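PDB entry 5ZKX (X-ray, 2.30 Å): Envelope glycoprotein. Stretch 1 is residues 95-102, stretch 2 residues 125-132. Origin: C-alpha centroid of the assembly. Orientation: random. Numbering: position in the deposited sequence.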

ATOM      1  N   PRO A  95     -32.039  23.220 -25.495  1.00 22.70           N
ATOM      2  CA  PRO A  95     -32.995  22.236 -26.010  1.00 24.35           C
ATOM      3  C   PRO A  95     -32.355  21.139 -26.846  1.00 23.25           C
ATOM      4  O   PRO A  95     -31.305  21.309 -27.470  1.00 22.02           O
ATOM      5  CB  PRO A  95     -33.921  23.101 -26.876  1.00 19.44           C
ATOM      6  CG  PRO A  95     -33.003  24.145 -27.421  1.00 20.65           C
ATOM      7  CD  PRO A  95     -31.995  24.432 -26.330  1.00 22.23           C
ATOM      8  N   GLU A  96     -33.024  19.990 -26.855  1.00 31.18           N
ATOM      9  CA  GLU A  96     -32.635  18.862 -27.695  1.00 36.94           C
ATOM     10  C   GLU A  96     -33.259  19.055 -29.073  1.00 36.61           C
ATOM     11  O   GLU A  96     -34.481  18.964 -29.230  1.00 36.24           O
ATOM     12  CB  GLU A  96     -33.077  17.540 -27.070  1.00 33.75           C
ATOM     13  CG  GLU A  96     -32.548  16.306 -27.780  1.00 33.03           C
ATOM     14  CD  GLU A  96     -31.251  15.799 -27.182  1.00 38.69           C
ATOM     15  OE1 GLU A  96     -30.990  16.093 -25.997  1.00 40.46           O
ATOM     16  OE2 GLU A  96     -30.492  15.106 -27.892  1.00 39.43           O
ATOM     17  N   VAL A  97     -32.422  19.325 -30.069  1.00 40.01           N
ATOM     18  CA  VAL A  97     -32.864  19.602 -31.429  1.00 36.92           C
ATOM     19  C   VAL A  97     -32.506  18.413 -32.305  1.00 38.15           C
ATOM     20  O   VAL A  97     -31.341  18.000 -32.354  1.00 38.02           O
ATOM     21  CB  VAL A  97     -32.224  20.885 -31.978  1.00 41.74           C
ATOM     22  CG1 VAL A  97     -32.577  21.041 -33.439  1.00 44.13           C
ATOM     23  CG2 VAL A  97     -32.655  22.094 -31.161  1.00 39.59           C
ATOM     24  N   GLN A  98     -33.500  17.870 -33.003  1.00 28.98           N
ATOM     25  CA  GLN A  98     -33.281  16.721 -33.869  1.00 29.34           C
ATOM     26  C   GLN A  98     -34.046  16.900 -35.170  1.00 31.96           C
ATOM     27  O   GLN A  98     -35.262  17.112 -35.154  1.00 31.72           O
ATOM     28  CB  GLN A  98     -33.713  15.423 -33.188  1.00 27.30           C
ATOM     29  CG  GLN A  98     -33.626  14.222 -34.103  1.00 30.62           C
ATOM     30  CD  GLN A  98     -33.973  12.932 -33.405  1.00 25.18           C
ATOM     31  OE1 GLN A  98     -34.550  12.937 -32.318  1.00 37.12           O
ATOM     32  NE2 GLN A  98     -33.628  11.813 -34.028  1.00 19.16           N
ATOM     33  N   ASP A  99     -33.327  16.801 -36.290  1.00 35.61           N
ATOM     34  CA  ASP A  99     -33.923  16.868 -37.625  1.00 36.44           C
ATOM     35  C   ASP A  99     -34.696  18.167 -37.830  1.00 39.07           C
ATOM     36  O   ASP A  99     -35.784  18.179 -38.407  1.00 40.25           O
ATOM     37  CB  ASP A  99     -34.819  15.657 -37.896  1.00 34.09           C
ATOM     38  CG  ASP A  99     -34.996  15.386 -39.377  1.00 37.47           C
ATOM     39  OD1 ASP A  99     -35.548  14.324 -39.728  1.00 40.39           O
ATOM     40  OD2 ASP A  99     -34.577  16.235 -40.191  1.00 40.01           O
ATOM     41  N   ALA A 100     -34.137  19.271 -37.345  1.00 27.69           N
ATOM     42  CA  ALA A 100     -34.700  20.592 -37.592  1.00 24.54           C
ATOM     43  C   ALA A 100     -34.093  21.124 -38.883  1.00 31.98           C
ATOM     44  O   ALA A 100     -32.899  21.441 -38.932  1.00 32.81           O
ATOM     45  CB  ALA A 100     -34.424  21.533 -36.425  1.00 25.50           C
ATOM     46  N   TRP A 101     -34.908  21.225 -39.930  1.00 39.61           N
ATOM     47  CA  TRP A 101     -34.406  21.679 -41.212  1.00 38.81           C
ATOM     48  C   TRP A 101     -35.078  23.000 -41.595  1.00 42.73           C
ATOM     49  O   TRP A 101     -35.745  23.635 -40.765  1.00 43.16           O
ATOM     50  CB  TRP A 101     -34.535  20.581 -42.279  1.00 37.75           C
ATOM     51  CG  TRP A 101     -35.873  19.950 -42.472  1.00 41.24           C
ATOM     52  CD1 TRP A 101     -36.500  19.070 -41.638  1.00 34.64           C
ATOM     53  CD2 TRP A 101     -36.729  20.105 -43.609  1.00 41.08           C
ATOM     54  NE1 TRP A 101     -37.706  18.685 -42.177  1.00 34.39           N
ATOM     55  CE2 TRP A 101     -37.868  19.307 -43.387  1.00 41.09           C
ATOM     56  CE3 TRP A 101     -36.646  20.852 -44.789  1.00 41.07           C
ATOM     57  CZ2 TRP A 101     -38.918  19.237 -44.300  1.00 42.00           C
ATOM     58  CZ3 TRP A 101     -37.686  20.781 -45.692  1.00 42.10           C
ATOM     59  CH2 TRP A 101     -38.807  19.980 -45.444  1.00 42.13           C
ATOM     60  N   SER A 102     -34.939  23.386 -42.864  1.00 61.33           N
ATOM     61  CA  SER A 102     -34.626  24.746 -43.298  1.00 58.99           C
ATOM     62  C   SER A 102     -35.097  25.857 -42.372  1.00 55.01           C
ATOM     63  O   SER A 102     -34.278  26.660 -41.911  1.00 59.36           O
ATOM     64  CB  SER A 102     -35.236  24.986 -44.678  1.00 62.41           C
ATOM     65  OG  SER A 102     -36.645  24.813 -44.651  1.00 61.35           O
ATOM     66  N   LYS A 125     -24.582  11.882 -30.383  1.00 26.25           N
ATOM     67  CA  LYS A 125     -23.815  12.404 -31.512  1.00 24.76           C
ATOM     68  C   LYS A 125     -24.540  12.040 -32.805  1.00 26.92           C
ATOM     69  O   LYS A 125     -24.193  11.089 -33.506  1.00 28.34           O
ATOM     70  CB  LYS A 125     -22.396  11.852 -31.480  1.00 24.75           C
ATOM     71  CG  LYS A 125     -21.477  12.390 -32.560  1.00 24.93           C
ATOM     72  CD  LYS A 125     -20.301  11.459 -32.758  1.00 20.58           C
ATOM     73  CE  LYS A 125     -19.321  12.013 -33.771  1.00 21.52           C
ATOM     74  NZ  LYS A 125     -18.195  11.063 -33.999  1.00 25.85           N
ATOM     75  N   ARG A 126     -25.569  12.825 -33.125  1.00 25.14           N
ATOM     76  CA  ARG A 126     -26.431  12.556 -34.268  1.00 24.25           C
ATOM     77  C   ARG A 126     -26.326  13.675 -35.295  1.00 21.81           C
ATOM     78  O   ARG A 126     -26.180  14.848 -34.944  1.00 21.51           O
ATOM     79  CB  ARG A 126     -27.889  12.384 -33.840  1.00 20.48           C
ATOM     80  CG  ARG A 126     -28.458  13.585 -33.141  1.00 27.25           C
ATOM     81  CD  ARG A 126     -29.971  13.553 -33.107  1.00 25.10           C
ATOM     82  NE  ARG A 126     -30.487  14.772 -32.495  1.00 27.70           N
ATOM     83  CZ  ARG A 126     -30.687  14.924 -31.191  1.00 26.44           C
ATOM     84  NH1 ARG A 126     -30.424  13.930 -30.352  1.00 24.36           N
ATOM     85  NH2 ARG A 126     -31.155  16.073 -30.726  1.00 28.97           N
ATOM     86  N   SER A 127     -26.403  13.296 -36.570  1.00 23.35           N
ATOM     87  CA  SER A 127     -26.289  14.231 -37.678  1.00 21.95           C
ATOM     88  C   SER A 127     -27.039  13.668 -38.874  1.00 21.98           C
ATOM     89  O   SER A 127     -27.186  12.450 -39.012  1.00 26.87           O
ATOM     90  CB  SER A 127     -24.822  14.492 -38.043  1.00 20.26           C
ATOM     91  OG  SER A 127     -24.710  15.175 -39.279  1.00 20.37           O
ATOM     92  N   ASN A 128     -27.520  14.565 -39.731  1.00 27.28           N
ATOM     93  CA  ASN A 128     -28.161  14.166 -40.976  1.00 25.61           C
ATOM     94  C   ASN A 128     -28.219  15.370 -41.905  1.00 29.34           C
ATOM     95  O   ASN A 128     -28.406  16.501 -41.452  1.00 28.03           O
ATOM     96  CB  ASN A 128     -29.564  13.595 -40.736  1.00 25.34           C
ATOM     97  CG  ASN A 128     -30.545  14.635 -40.250  1.00 30.99           C
ATOM     98  OD1 ASN A 128     -30.460  15.108 -39.116  1.00 39.92           O
ATOM     99  ND2 ASN A 128     -31.495  14.992 -41.102  1.00 36.85           N
ATOM    100  N   ASN A 129     -28.041  15.115 -43.199  1.00 31.75           N
ATOM    101  CA  ASN A 129     -27.982  16.162 -44.217  1.00 30.72           C
ATOM    102  C   ASN A 129     -28.821  15.761 -45.429  1.00 32.95           C
ATOM    103  O   ASN A 129     -28.377  15.826 -46.577  1.00 29.24           O
ATOM    104  CB  ASN A 129     -26.532  16.436 -44.608  1.00 26.46           C
ATOM    105  CG  ASN A 129     -26.370  17.725 -45.378  1.00 26.88           C
ATOM    106  OD1 ASN A 129     -27.124  18.676 -45.185  1.00 28.68           O
ATOM    107  ND2 ASN A 129     -25.380  17.763 -46.258  1.00 31.42           N
ATOM    108  N   ASN A 130     -30.059  15.329 -45.182  1.00 24.62           N
ATOM    109  CA  ASN A 130     -30.893  14.708 -46.205  1.00 28.66           C
ATOM    110  C   ASN A 130     -32.052  15.599 -46.652  1.00 30.03           C
ATOM    111  O   ASN A 130     -33.097  15.096 -47.073  1.00 26.63           O
ATOM    112  CB  ASN A 130     -31.431  13.372 -45.699  1.00 28.20           C
ATOM    113  CG  ASN A 130     -32.334  13.535 -44.494  1.00 25.93           C
ATOM    114  OD1 ASN A 130     -32.090  14.382 -43.636  1.00 27.35           O
ATOM    115  ND2 ASN A 130     -33.387  12.731 -44.428  1.00 21.73           N
ATOM    116  N   HIS A 131     -31.890  16.916 -46.571  1.00 31.72           N
ATOM    117  CA  HIS A 131     -32.915  17.857 -47.018  1.00 30.51           C
ATOM    118  C   HIS A 131     -32.282  18.751 -48.077  1.00 33.12           C
ATOM    119  O   HIS A 131     -31.529  19.675 -47.752  1.00 39.01           O
ATOM    120  CB  HIS A 131     -33.475  18.658 -45.848  1.00 30.70           C
ATOM    121  CG  HIS A 131     -34.220  17.821 -44.855  1.00 35.35           C
ATOM    122  ND1 HIS A 131     -35.463  17.286 -45.118  1.00 34.38           N
ATOM    123  CD2 HIS A 131     -33.889  17.411 -43.608  1.00 34.75           C
ATOM    124  CE1 HIS A 131     -35.870  16.590 -44.072  1.00 33.56           C
ATOM    125  NE2 HIS A 131     -34.933  16.649 -43.143  1.00 33.04           N
ATOM    126  N   PHE A 132     -32.592  18.473 -49.342  1.00 32.88           N
ATOM    127  CA  PHE A 132     -31.900  19.130 -50.440  1.00 31.69           C
ATOM    128  C   PHE A 132     -32.274  20.605 -50.525  1.00 31.30           C
ATOM    129  O   PHE A 132     -33.421  20.988 -50.281  1.00 30.66           O
ATOM    130  CB  PHE A 132     -32.212  18.436 -51.761  1.00 35.63           C
ATOM    131  CG  PHE A 132     -31.404  18.953 -52.908  1.00 33.34           C
ATOM    132  CD1 PHE A 132     -30.086  18.567 -53.068  1.00 32.32           C
ATOM    133  CD2 PHE A 132     -31.951  19.844 -53.812  1.00 32.75           C
ATOM    134  CE1 PHE A 132     -29.333  19.047 -54.117  1.00 32.51           C
ATOM    135  CE2 PHE A 132     -31.204  20.328 -54.864  1.00 40.91           C
ATOM    136  CZ  PHE A 132     -29.891  19.930 -55.016  1.00 37.59           C
TER

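The two stretches run in nearly the same direction, their end-to-end vectors only 21° apart, but they do not pair as neighbouring strands of a sheet. The CA atoms of Gln 98 and Arg 126 are 8.0 Å apart, those of Asp 99 and Asn 128 7.2 Å, and those of Trp 101 and His 131 7.1 Å. At such spacings no backbone-to-backbone hydrogen bond joins the stretches, and side chains must bridge the gap. The first stretch also turns a corner at Asp 99, whose phi/psi of 57/41 lies in the left-handed region, so the short strands before and after it belong to different sheets or faces. Together the two stretches bury 402 Å².

Arg 126 dominates one end of the contact, with 113 Å² covered by the first stretch. Its CA-to-CB bond points toward that stretch, and a p rotamer at chi1 followed by t at chi2 and chi3 extends the chain so that the guanidinium reaches the opposing backbone. There Arg 126 NH2 donates a short, nearly straight hydrogen bond to Val 97 O (2.5 Å, 168°), while Arg 126 NE adds a weak one to the same oxygen at 3.3 Å. Val 97 thus contributes through its carbonyl. Glu 96 supplies the charge partner: its OE2 accepts from Arg 126 NH1 at 2.7 Å in a salt bridge, with a weak bond from Arg 126 NH2 at 3.1 Å. Both acceptors lie at the guanidinium edge, near its plane, where the N-H groups point. One face is left to the aliphatic part of Gln 98, whose CB packs 3.4 Å from Arg 126 NE. An arginine suits this buried position because its planar, multidentate head can serve a carboxylate and a carbonyl at once.

Farther along, Asp 99 reaches across with a t rotamer. Asp 99 OD2 accepts from His 131 NE2 at 3.0 Å and, weakly, from Asn 128 ND2 at 3.4 Å. A carboxylate oxygen can receive both donors. The amide of Asn 128 is held within its own stretch as well, since ND2 donates to Asn 130 OD1 at 2.7 Å.

His 131 has two roles, one for its edge and one for its face. While NE2 meets Asp 99 OD2 at the ring edge, near its plane, one face stacks on the five-membered ring of Trp 101, with centroids 3.4 Å apart and planes at 5°. In both residues the CA-to-CB bond points toward the other stretch, and their flat rings allow this close approach, with Trp 101 CD1 3.3 Å from His 131 NE2.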